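Local coordinates for protein ATP-dependent Clp endopeptidase (Clostridium difficile, PDB 3FES) that probably recognises substrates and adaptor proteins through this N-terminal domain of a ClpC-type ATPase, which would unfold proteins for degradation by the Clp protease, at residues 29-32 / 33-37; 50-54 / 55-59; 64-67 / 68-72. One frame throughout, in Å; residues are numbered along the deposited sequence.

Contact 1 of 3, residues 29-32 / 33-37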
ATOM      1  N   ASN A  29     -13.628  -5.418   7.528  1.00 23.08           N
ATOM      2  CA  ASN A  29     -13.245  -4.943   8.870  1.00 23.06           C
ATOM      3  C   ASN A  29     -11.769  -5.201   9.197  1.00 23.63           C
ATOM      4  O   ASN A  29     -11.293  -4.871  10.266  1.00 25.06           O
ATOM      5  CB  ASN A  29     -14.175  -5.463   9.962  1.00 24.57           C
ATOM      6  CG  ASN A  29     -14.353  -6.962   9.918  1.00 24.67           C
ATOM      7  OD1 ASN A  29     -13.475  -7.693   9.459  1.00 24.46           O
ATOM      8  ND2 ASN A  29     -15.514  -7.421  10.350  1.00 31.83           N
ATOM      9  N   ILE A  30     -11.052  -5.782   8.251  1.00 22.95           N
ATOM     10  CA  ILE A  30      -9.624  -6.009   8.401  1.00 23.44           C
ATOM     11  C   ILE A  30      -8.894  -5.324   7.258  1.00 22.93           C
ATOM     12  O   ILE A  30      -9.178  -5.567   6.086  1.00 23.39           O
ATOM     13  CB  ILE A  30      -9.294  -7.548   8.447  1.00 23.87           C
ATOM     14  CG1 ILE A  30     -10.049  -8.197   9.631  1.00 25.83           C
ATOM     15  CG2 ILE A  30      -7.782  -7.760   8.563  1.00 24.57           C
ATOM     16  CD1 ILE A  30     -10.120  -9.742   9.570  1.00 28.56           C
ATOM     17  N   VAL A  31      -7.939  -4.471   7.599  1.00 22.45           N
ATOM     18  CA  VAL A  31      -7.128  -3.765   6.581  1.00 21.60           C
ATOM     19  C   VAL A  31      -5.946  -4.670   6.202  1.00 22.47           C
ATOM     20  O   VAL A  31      -5.075  -4.948   7.046  1.00 22.80           O
ATOM     21  CB  VAL A  31      -6.563  -2.468   7.153  1.00 22.27           C
ATOM     22  CG1 VAL A  31      -5.667  -1.739   6.127  1.00 21.85           C
ATOM     23  CG2 VAL A  31      -7.711  -1.560   7.612  1.00 20.92           C
ATOM     24  N   GLY A  32      -5.946  -5.138   4.964  1.00 21.85           N
ATOM     25  CA  GLY A  32      -4.898  -6.020   4.432  1.00 22.94           C
ATOM     26  C   GLY A  32      -3.954  -5.274   3.512  1.00 23.47           C
ATOM     27  O   GLY A  32      -4.105  -4.076   3.297  1.00 22.91           O
ATOM     28  N   SER A  33      -2.974  -5.984   2.941  1.00 22.86           N
ATOM     29  CA  SER A  33      -1.985  -5.331   2.086  1.00 23.21           C
ATOM     30  C   SER A  33      -2.663  -4.685   0.892  1.00 23.11           C
ATOM     31  O   SER A  33      -2.176  -3.662   0.388  1.00 22.08           O
ATOM     32  CB  SER A  33      -0.931  -6.351   1.574  1.00 23.52           C
ATOM     33  OG  SER A  33      -1.540  -7.417   0.881  1.00 22.92           O
ATOM     34  N   GLU A  34      -3.765  -5.296   0.437  1.00 22.39           N
ATOM     35  CA  GLU A  34      -4.465  -4.770  -0.753  1.00 22.68           C
ATOM     36  C   GLU A  34      -5.054  -3.383  -0.479  1.00 21.89           C
ATOM     37  O   GLU A  34      -5.095  -2.531  -1.367  1.00 21.81           O
ATOM     38  CB  GLU A  34      -5.526  -5.764  -1.272  1.00 23.35           C
ATOM     39  CG  GLU A  34      -6.749  -5.974  -0.383  1.00 22.27           C
ATOM     40  CD  GLU A  34      -6.561  -6.947   0.805  1.00 23.90           C
ATOM     41  OE1 GLU A  34      -5.456  -7.255   1.294  1.00 26.32           O
ATOM     42  OE2 GLU A  34      -7.582  -7.416   1.283  1.00 30.34           O
ATOM     43  N   HIS A  35      -5.518  -3.167   0.744  1.00 21.05           N
ATOM     44  CA  HIS A  35      -6.063  -1.871   1.093  1.00 21.61           C
ATOM     45  C   HIS A  35      -4.973  -0.829   1.237  1.00 21.82           C
ATOM     46  O   HIS A  35      -5.187   0.315   0.868  1.00 23.27           O
ATOM     47  CB  HIS A  35      -6.829  -1.935   2.395  1.00 20.76           C
ATOM     48  CG  HIS A  35      -7.892  -2.986   2.425  1.00 22.27           C
ATOM     49  ND1 HIS A  35      -9.058  -2.897   1.699  1.00 24.90           N
ATOM     50  CD2 HIS A  35      -7.958  -4.149   3.103  1.00 19.45           C
ATOM     51  CE1 HIS A  35      -9.808  -3.954   1.948  1.00 21.78           C
ATOM     52  NE2 HIS A  35      -9.171  -4.715   2.812  1.00 25.97           N
ATOM     53  N   ILE A  36      -3.830  -1.215   1.799  1.00 21.89           N
ATOM     54  CA  ILE A  36      -2.680  -0.309   1.870  1.00 22.47           C
ATOM     55  C   ILE A  36      -2.262   0.076   0.439  1.00 22.74           C
ATOM     56  O   ILE A  36      -1.979   1.240   0.150  1.00 21.71           O
ATOM     57  CB  ILE A  36      -1.488  -0.979   2.613  1.00 22.73           C
ATOM     58  CG1 ILE A  36      -1.864  -1.334   4.065  1.00 25.81           C
ATOM     59  CG2 ILE A  36      -0.239  -0.057   2.580  1.00 24.31           C
ATOM     60  CD1 ILE A  36      -0.789  -2.128   4.779  1.00 28.49           C
ATOM     61  N   LEU A  37      -2.199  -0.916  -0.466  1.00 22.96           N
ATOM     62  CA  LEU A  37      -1.867  -0.596  -1.863  1.00 23.22           C
ATOM     63  C   LEU A  37      -2.848   0.417  -2.492  1.00 23.61           C
ATOM     64  O   LEU A  37      -2.433   1.388  -3.180  1.00 23.60           O
ATOM     65  CB  LEU A  37      -1.827  -1.903  -2.689  1.00 22.36           C
ATOM     66  CG  LEU A  37      -1.280  -1.744  -4.111  1.00 24.52           C
ATOM     67  CD1 LEU A  37       0.224  -1.549  -4.102  1.00 25.29           C
ATOM     68  CD2 LEU A  37      -1.587  -3.009  -4.886  1.00 22.64           C
TER
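The imidazole of His35 reaches back over the turn that starts its own helix and lies against the backbone of Val31 and Gly32. Its CD2 corner comes edge-on to the amide, with His35 CD2 only 2.9 Å from Gly32 N and that nitrogen close to the ring plane. CG stands anti to the carbonyl carbon (chi1 -54°), which turns the ring back toward the strand. One face of the imidazole is covered by its neighbour, Glu34 CG standing 4.1 Å above the plane over the ring centre. Glu34 is bent at chi2 and folds its carboxylate back over the turn, bringing Glu34 OE1 to 3.4 Å from Gly32 CA. On the apolar side Val31 CG1 meets His35 CB at 3.9 Å and Ile36 CG1 at 4.3 Å, while Phe20 and Ala23 of helix 10-25 also touch the valine. The Gly32 carbonyl joins the two segments: Ile36 N donates to Gly32 O at 3.2 Å with an N-H...O angle of 165°, lying in the carbonyl plane, and His35 N adds a weak bond to the same oxygen. Ser33 OG is hydrogen-bonded instead to Ala122 N. This is a strand-to-helix junction with glycine at the N-cap: strand 30-31, paired in parallel with 81-82, leads through Gly32 into helix 33-43 of the Clp N-terminal domain.

Contact 2 of 3, residues 50-54 / 55-59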
ATOM      1  N   LYS A  50       2.748   7.647  -7.723  1.00 26.10           N
ATOM      2  CA  LYS A  50       3.311   7.989  -9.052  1.00 27.59           C
ATOM      3  C   LYS A  50       3.851   6.705  -9.729  1.00 27.27           C
ATOM      4  O   LYS A  50       3.660   6.510 -10.915  1.00 26.28           O
ATOM      5  CB  LYS A  50       4.384   9.088  -8.945  1.00 28.77           C
ATOM      6  CG  LYS A  50       3.886  10.448  -8.388  1.00 32.49           C
ATOM      7  CD  LYS A  50       2.741  11.012  -9.211  1.00 37.74           C
ATOM      8  CE  LYS A  50       2.115  12.310  -8.619  1.00 42.36           C
ATOM      9  NZ  LYS A  50       3.079  13.367  -8.174  1.00 46.47           N
ATOM     10  N   VAL A  51       4.459   5.812  -8.937  1.00 26.93           N
ATOM     11  CA  VAL A  51       4.914   4.501  -9.440  1.00 26.70           C
ATOM     12  C   VAL A  51       3.709   3.684  -9.952  1.00 26.99           C
ATOM     13  O   VAL A  51       3.717   3.182 -11.079  1.00 26.37           O
ATOM     14  CB  VAL A  51       5.642   3.691  -8.333  1.00 26.74           C
ATOM     15  CG1 VAL A  51       5.850   2.216  -8.758  1.00 23.19           C
ATOM     16  CG2 VAL A  51       6.972   4.342  -7.962  1.00 25.80           C
ATOM     17  N   LEU A  52       2.674   3.563  -9.123  1.00 27.31           N
ATOM     18  CA  LEU A  52       1.537   2.684  -9.425  1.00 27.34           C
ATOM     19  C   LEU A  52       0.781   3.182 -10.666  1.00 29.18           C
ATOM     20  O   LEU A  52       0.354   2.384 -11.514  1.00 28.06           O
ATOM     21  CB  LEU A  52       0.623   2.509  -8.196  1.00 27.87           C
ATOM     22  CG  LEU A  52       1.224   1.697  -7.046  1.00 23.77           C
ATOM     23  CD1 LEU A  52       0.401   1.841  -5.706  1.00 24.84           C
ATOM     24  CD2 LEU A  52       1.418   0.191  -7.423  1.00 26.70           C
ATOM     25  N   SER A  53       0.652   4.505 -10.766  1.00 28.96           N
ATOM     26  CA  SER A  53       0.001   5.118 -11.917  1.00 31.17           C
ATOM     27  C   SER A  53       0.890   4.974 -13.168  1.00 31.04           C
ATOM     28  O   SER A  53       0.396   4.743 -14.274  1.00 31.42           O
ATOM     29  CB  SER A  53      -0.302   6.588 -11.627  1.00 29.98           C
ATOM     30  OG  SER A  53      -0.399   7.297 -12.847  1.00 36.46           O
ATOM     31  N   LYS A  54       2.204   5.071 -12.984  1.00 31.32           N
ATOM     32  CA  LYS A  54       3.121   4.962 -14.116  1.00 31.81           C
ATOM     33  C   LYS A  54       3.078   3.555 -14.749  1.00 31.79           C
ATOM     34  O   LYS A  54       3.117   3.420 -15.976  1.00 30.64           O
ATOM     35  CB  LYS A  54       4.550   5.369 -13.720  1.00 31.63           C
ATOM     36  CG  LYS A  54       5.558   5.341 -14.846  1.00 35.25           C
ATOM     37  CD  LYS A  54       5.285   6.476 -15.844  1.00 37.41           C
ATOM     38  CE  LYS A  54       6.527   6.867 -16.630  1.00 40.32           C
ATOM     39  NZ  LYS A  54       6.457   6.437 -18.044  1.00 39.56           N
ATOM     40  N   VAL A  55       2.981   2.522 -13.915  1.00 31.57           N
ATOM     41  CA  VAL A  55       2.942   1.167 -14.428  1.00 32.27           C
ATOM     42  C   VAL A  55       1.546   0.808 -14.930  1.00 32.33           C
ATOM     43  O   VAL A  55       1.375  -0.238 -15.553  1.00 32.66           O
ATOM     44  CB  VAL A  55       3.454   0.087 -13.399  1.00 32.13           C
ATOM     45  CG1 VAL A  55       4.793   0.512 -12.761  1.00 33.20           C
ATOM     46  CG2 VAL A  55       2.400  -0.236 -12.344  1.00 32.87           C
ATOM     47  N   GLY A  56       0.548   1.640 -14.629  1.00 31.99           N
ATOM     48  CA  GLY A  56      -0.781   1.455 -15.228  1.00 32.47           C
ATOM     49  C   GLY A  56      -2.028   1.270 -14.364  1.00 32.89           C
ATOM     50  O   GLY A  56      -3.130   1.191 -14.902  1.00 32.06           O
ATOM     51  N   PHE A  57      -1.893   1.190 -13.040  1.00 32.39           N
ATOM     52  CA  PHE A  57      -3.070   1.033 -12.191  1.00 32.81           C
ATOM     53  C   PHE A  57      -3.899   2.299 -12.065  1.00 33.39           C
ATOM     54  O   PHE A  57      -3.358   3.419 -12.053  1.00 33.56           O
ATOM     55  CB  PHE A  57      -2.678   0.624 -10.785  1.00 32.64           C
ATOM     56  CG  PHE A  57      -2.024  -0.710 -10.713  1.00 33.70           C
ATOM     57  CD1 PHE A  57      -0.656  -0.811 -10.472  1.00 34.74           C
ATOM     58  CD2 PHE A  57      -2.764  -1.867 -10.926  1.00 34.88           C
ATOM     59  CE1 PHE A  57      -0.054  -2.056 -10.409  1.00 35.26           C
ATOM     60  CE2 PHE A  57      -2.161  -3.130 -10.875  1.00 32.56           C
ATOM     61  CZ  PHE A  57      -0.826  -3.224 -10.638  1.00 35.26           C
ATOM     62  N   THR A  58      -5.204   2.110 -11.910  1.00 32.82           N
ATOM     63  CA  THR A  58      -6.110   3.191 -11.516  1.00 33.27           C
ATOM     64  C   THR A  58      -6.777   2.771 -10.226  1.00 33.28           C
ATOM     65  O   THR A  58      -6.759   1.584  -9.880  1.00 32.07           O
ATOM     66  CB  THR A  58      -7.240   3.390 -12.546  1.00 33.50           C
ATOM     67  OG1 THR A  58      -7.859   2.126 -12.796  1.00 34.54           O
ATOM     68  CG2 THR A  58      -6.691   3.953 -13.862  1.00 33.61           C
ATOM     69  N   GLU A  59      -7.385   3.717  -9.515  1.00 33.76           N
ATOM     70  CA  GLU A  59      -8.160   3.357  -8.341  1.00 35.48           C
ATOM     71  C   GLU A  59      -9.300   2.378  -8.666  1.00 35.27           C
ATOM     72  O   GLU A  59      -9.530   1.413  -7.924  1.00 35.24           O
ATOM     73  CB  GLU A  59      -8.764   4.599  -7.702  1.00 36.42           C
ATOM     74  CG  GLU A  59      -7.802   5.698  -7.436  1.00 39.31           C
ATOM     75  CD  GLU A  59      -8.484   6.824  -6.703  1.00 45.12           C
ATOM     76  OE1 GLU A  59      -9.660   6.626  -6.306  1.00 47.24           O
ATOM     77  OE2 GLU A  59      -7.849   7.893  -6.519  1.00 47.62           O
TER
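Leu52 and Phe57 pack against each other across a Schellman motif that ends helix 47-55, the hydrophobic pairing that accompanies this kind of C-cap. Leu52 CD2 lies 3.8 Å from Phe57 CD1, at an oblique angle between the two side chains. The Leu52 carbonyl sits at the ring edge, near its plane. That same oxygen receives the bond that closes the motif, from Phe57 N to Leu52 O at 3.0 Å, with the donor tilted 25° from the carbonyl plane. Gly56 N shares itself weakly between Leu52 O and Ser53 O; its positive phi, 123°, lets the chain turn out of the helix. One turn back, Val55 N holds Val51 O at 3.0 Å in an ordinary helical bond. The packed side is buried: Leu52 also touches Leu37 and Leu41 of helix 33-43, and Phe57 reaches Leu126 and Ala129 of helix 120-129. The other side is loose and open to solvent, where Ser53, Lys54 and Gly56 are exposed. Just beyond, Thr58 begins the next helix as its N-cap, OG1 bonding to Tyr61 N. Between these two sides Val55 CG2 sits between the backbone N and the carbonyl carbon of its own residue, a rotation that brings Val55 CG2 to 3.4 Å from Leu52 O.

Contact 3 of 3, residues 64-67 / 68-72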
ATOM      1  N   GLY A  64     -11.879  -2.800  -8.164  1.00 33.05           N
ATOM      2  CA  GLY A  64     -12.577  -3.898  -8.849  1.00 31.84           C
ATOM      3  C   GLY A  64     -11.949  -5.250  -8.556  1.00 31.67           C
ATOM      4  O   GLY A  64     -12.657  -6.225  -8.282  1.00 30.75           O
ATOM      5  N   LYS A  65     -10.614  -5.313  -8.618  1.00 31.61           N
ATOM      6  CA  LYS A  65      -9.882  -6.559  -8.353  1.00 31.38           C
ATOM      7  C   LYS A  65     -10.036  -7.019  -6.906  1.00 30.56           C
ATOM      8  O   LYS A  65     -10.147  -8.220  -6.633  1.00 29.78           O
ATOM      9  CB  LYS A  65      -8.394  -6.420  -8.701  1.00 32.31           C
ATOM     10  CG  LYS A  65      -8.071  -6.368 -10.208  1.00 34.49           C
ATOM     11  CD  LYS A  65      -8.677  -7.532 -11.029  1.00 37.36           C
ATOM     12  CE  LYS A  65      -8.368  -8.906 -10.406  1.00 40.41           C
ATOM     13  NZ  LYS A  65      -9.024 -10.026 -11.144  1.00 44.53           N
ATOM     14  N   ILE A  66     -10.061  -6.057  -5.990  1.00 29.57           N
ATOM     15  CA  ILE A  66     -10.243  -6.357  -4.586  1.00 29.13           C
ATOM     16  C   ILE A  66     -11.623  -6.972  -4.390  1.00 29.13           C
ATOM     17  O   ILE A  66     -11.742  -8.025  -3.768  1.00 28.60           O
ATOM     18  CB  ILE A  66     -10.062  -5.104  -3.708  1.00 28.51           C
ATOM     19  CG1 ILE A  66      -8.582  -4.700  -3.683  1.00 27.94           C
ATOM     20  CG2 ILE A  66     -10.566  -5.367  -2.271  1.00 28.92           C
ATOM     21  CD1 ILE A  66      -8.353  -3.309  -2.960  1.00 25.18           C
ATOM     22  N   VAL A  67     -12.647  -6.326  -4.957  1.00 29.38           N
ATOM     23  CA  VAL A  67     -14.014  -6.863  -4.915  1.00 29.94           C
ATOM     24  C   VAL A  67     -14.125  -8.251  -5.578  1.00 31.05           C
ATOM     25  O   VAL A  67     -14.720  -9.164  -4.994  1.00 30.18           O
ATOM     26  CB  VAL A  67     -15.067  -5.850  -5.432  1.00 30.48           C
ATOM     27  CG1 VAL A  67     -16.517  -6.500  -5.501  1.00 28.98           C
ATOM     28  CG2 VAL A  67     -15.090  -4.624  -4.523  1.00 29.85           C
ATOM     29  N   ASP A  68     -13.506  -8.436  -6.745  1.00 32.16           N
ATOM     30  CA  ASP A  68     -13.508  -9.750  -7.412  1.00 33.51           C
ATOM     31  C   ASP A  68     -13.018 -10.841  -6.475  1.00 33.37           C
ATOM     32  O   ASP A  68     -13.497 -11.969  -6.523  1.00 33.36           O
ATOM     33  CB  ASP A  68     -12.576  -9.777  -8.642  1.00 34.82           C
ATOM     34  CG  ASP A  68     -13.075  -8.937  -9.800  1.00 38.08           C
ATOM     35  OD1 ASP A  68     -14.296  -8.599  -9.851  1.00 40.76           O
ATOM     36  OD2 ASP A  68     -12.217  -8.611 -10.666  1.00 42.59           O
HETATM   37  N   MSE A  69     -12.039 -10.504  -5.645  1.00 33.10           N
HETATM   38  CA  MSE A  69     -11.308 -11.491  -4.868  1.00 33.10           C
HETATM   39  C   MSE A  69     -11.862 -11.697  -3.471  1.00 33.15           C
HETATM   40  O   MSE A  69     -11.775 -12.785  -2.933  1.00 33.62           O
HETATM   41  CB  MSE A  69      -9.845 -11.081  -4.785  1.00 33.67           C
HETATM   42  CG  MSE A  69      -9.156 -11.057  -6.164  1.00 35.85           C
HETATM   43 SE   MSE A  69      -7.317 -10.434  -5.991  0.70 37.53          SE
HETATM   44  CE  MSE A  69      -6.639 -12.108  -5.449  1.00 35.31           C
ATOM     45  N   GLU A  70     -12.449 -10.650  -2.906  1.00 32.18           N
ATOM     46  CA  GLU A  70     -12.833 -10.628  -1.504  1.00 32.11           C
ATOM     47  C   GLU A  70     -14.301 -10.399  -1.287  1.00 30.88           C
ATOM     48  O   GLU A  70     -14.794 -10.607  -0.166  1.00 29.77           O
ATOM     49  CB  GLU A  70     -12.150  -9.450  -0.804  1.00 32.58           C
ATOM     50  CG  GLU A  70     -10.735  -9.641  -0.525  1.00 36.57           C
ATOM     51  CD  GLU A  70     -10.293  -8.648   0.504  1.00 40.09           C
ATOM     52  OE1 GLU A  70     -10.690  -8.767   1.687  1.00 45.51           O
ATOM     53  OE2 GLU A  70      -9.577  -7.722   0.135  1.00 41.81           O
ATOM     54  N   GLY A  71     -14.976  -9.903  -2.327  1.00 30.20           N
ATOM     55  CA  GLY A  71     -16.377  -9.510  -2.245  1.00 30.72           C
ATOM     56  C   GLY A  71     -16.490  -8.148  -1.570  1.00 31.14           C
ATOM     57  O   GLY A  71     -15.484  -7.566  -1.170  1.00 31.40           O
ATOM     58  N   LYS A  72     -17.710  -7.642  -1.454  1.00 31.46           N
ATOM     59  CA  LYS A  72     -17.956  -6.425  -0.690  1.00 32.25           C
ATOM     60  C   LYS A  72     -19.241  -6.503   0.106  1.00 31.96           C
ATOM     61  O   LYS A  72     -20.182  -7.198  -0.286  1.00 32.32           O
ATOM     62  CB  LYS A  72     -17.873  -5.156  -1.564  1.00 32.91           C
ATOM     63  CG  LYS A  72     -18.906  -4.995  -2.628  1.00 34.72           C
ATOM     64  CD  LYS A  72     -18.698  -3.652  -3.351  1.00 38.55           C
ATOM     65  CE  LYS A  72     -19.959  -3.149  -4.041  1.00 40.60           C
ATOM     66  NZ  LYS A  72     -19.758  -1.742  -4.563  1.00 43.34           N
TER
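Val67 meets the start of the outgoing chain with both of its methyls, which lie against the aliphatic part of Lys72. Val67 CG2 comes 3.9 Å from Lys72 CD and Val67 CG1 4.0 Å from Lys72 CG, the two side chains crossing at a slant; beyond CG the lysine runs extended, carrying its ammonium away from the helix. The valine carbonyl is equally engaged, taking Gly71 N at 2.8 Å with the donor tilted 25° from the carbonyl plane, while Glu70 N bonds chiefly to Ile66 O at 2.9 Å and only weakly to Val67 O. These bonds form the last turn of helix 59-70 in the largely helical Clp N-terminal domain, ended by Gly71, which has positive phi (78°) and offers its own carbonyl O to His28 NE2. Asp68 N donates to Gly64 O at 2.8 Å, and the carboxylate beyond it folds back, anti to its carbonyl carbon, toward the preceding turn. There Lys65, bent at chi2 and chi3, curls round to form a long salt bridge, Lys65 NZ to Asp68 OD2 at 3.5 Å, on the outer surface. The ammonium has a second partner in the ring of Tyr128, a cation-pi contact. On the inner side Ile66 and Glu70 lie side by side, pointing the same way, and the isoleucine packs on Ile125 of helix 120-129 and Leu38 of helix 33-43.

In the fold
The three contacts follow one another along the chain without overlapping. Contact 1 is the hub: its centre is about 18 Å from that of contact 2 and about 12 Å from that of contact 3, and it touches both. Helix 33-43 meets helix 47-55 where Leu37 CD1 lies 3.8 Å from Leu52 CD1, and it meets helix 59-70 through Glu34 O and Ile66 CD1, 3.7 Å apart. Contacts 2 and 3 do not touch; about 5 Å separates their nearest atoms. The bound magnesium ion is remote, about 12 Å from the side chain of Ile36 and about 11 Å from that of Val51. Contact 1 lies at the start of a helix, and contacts 2 and 3 at the ends of two others.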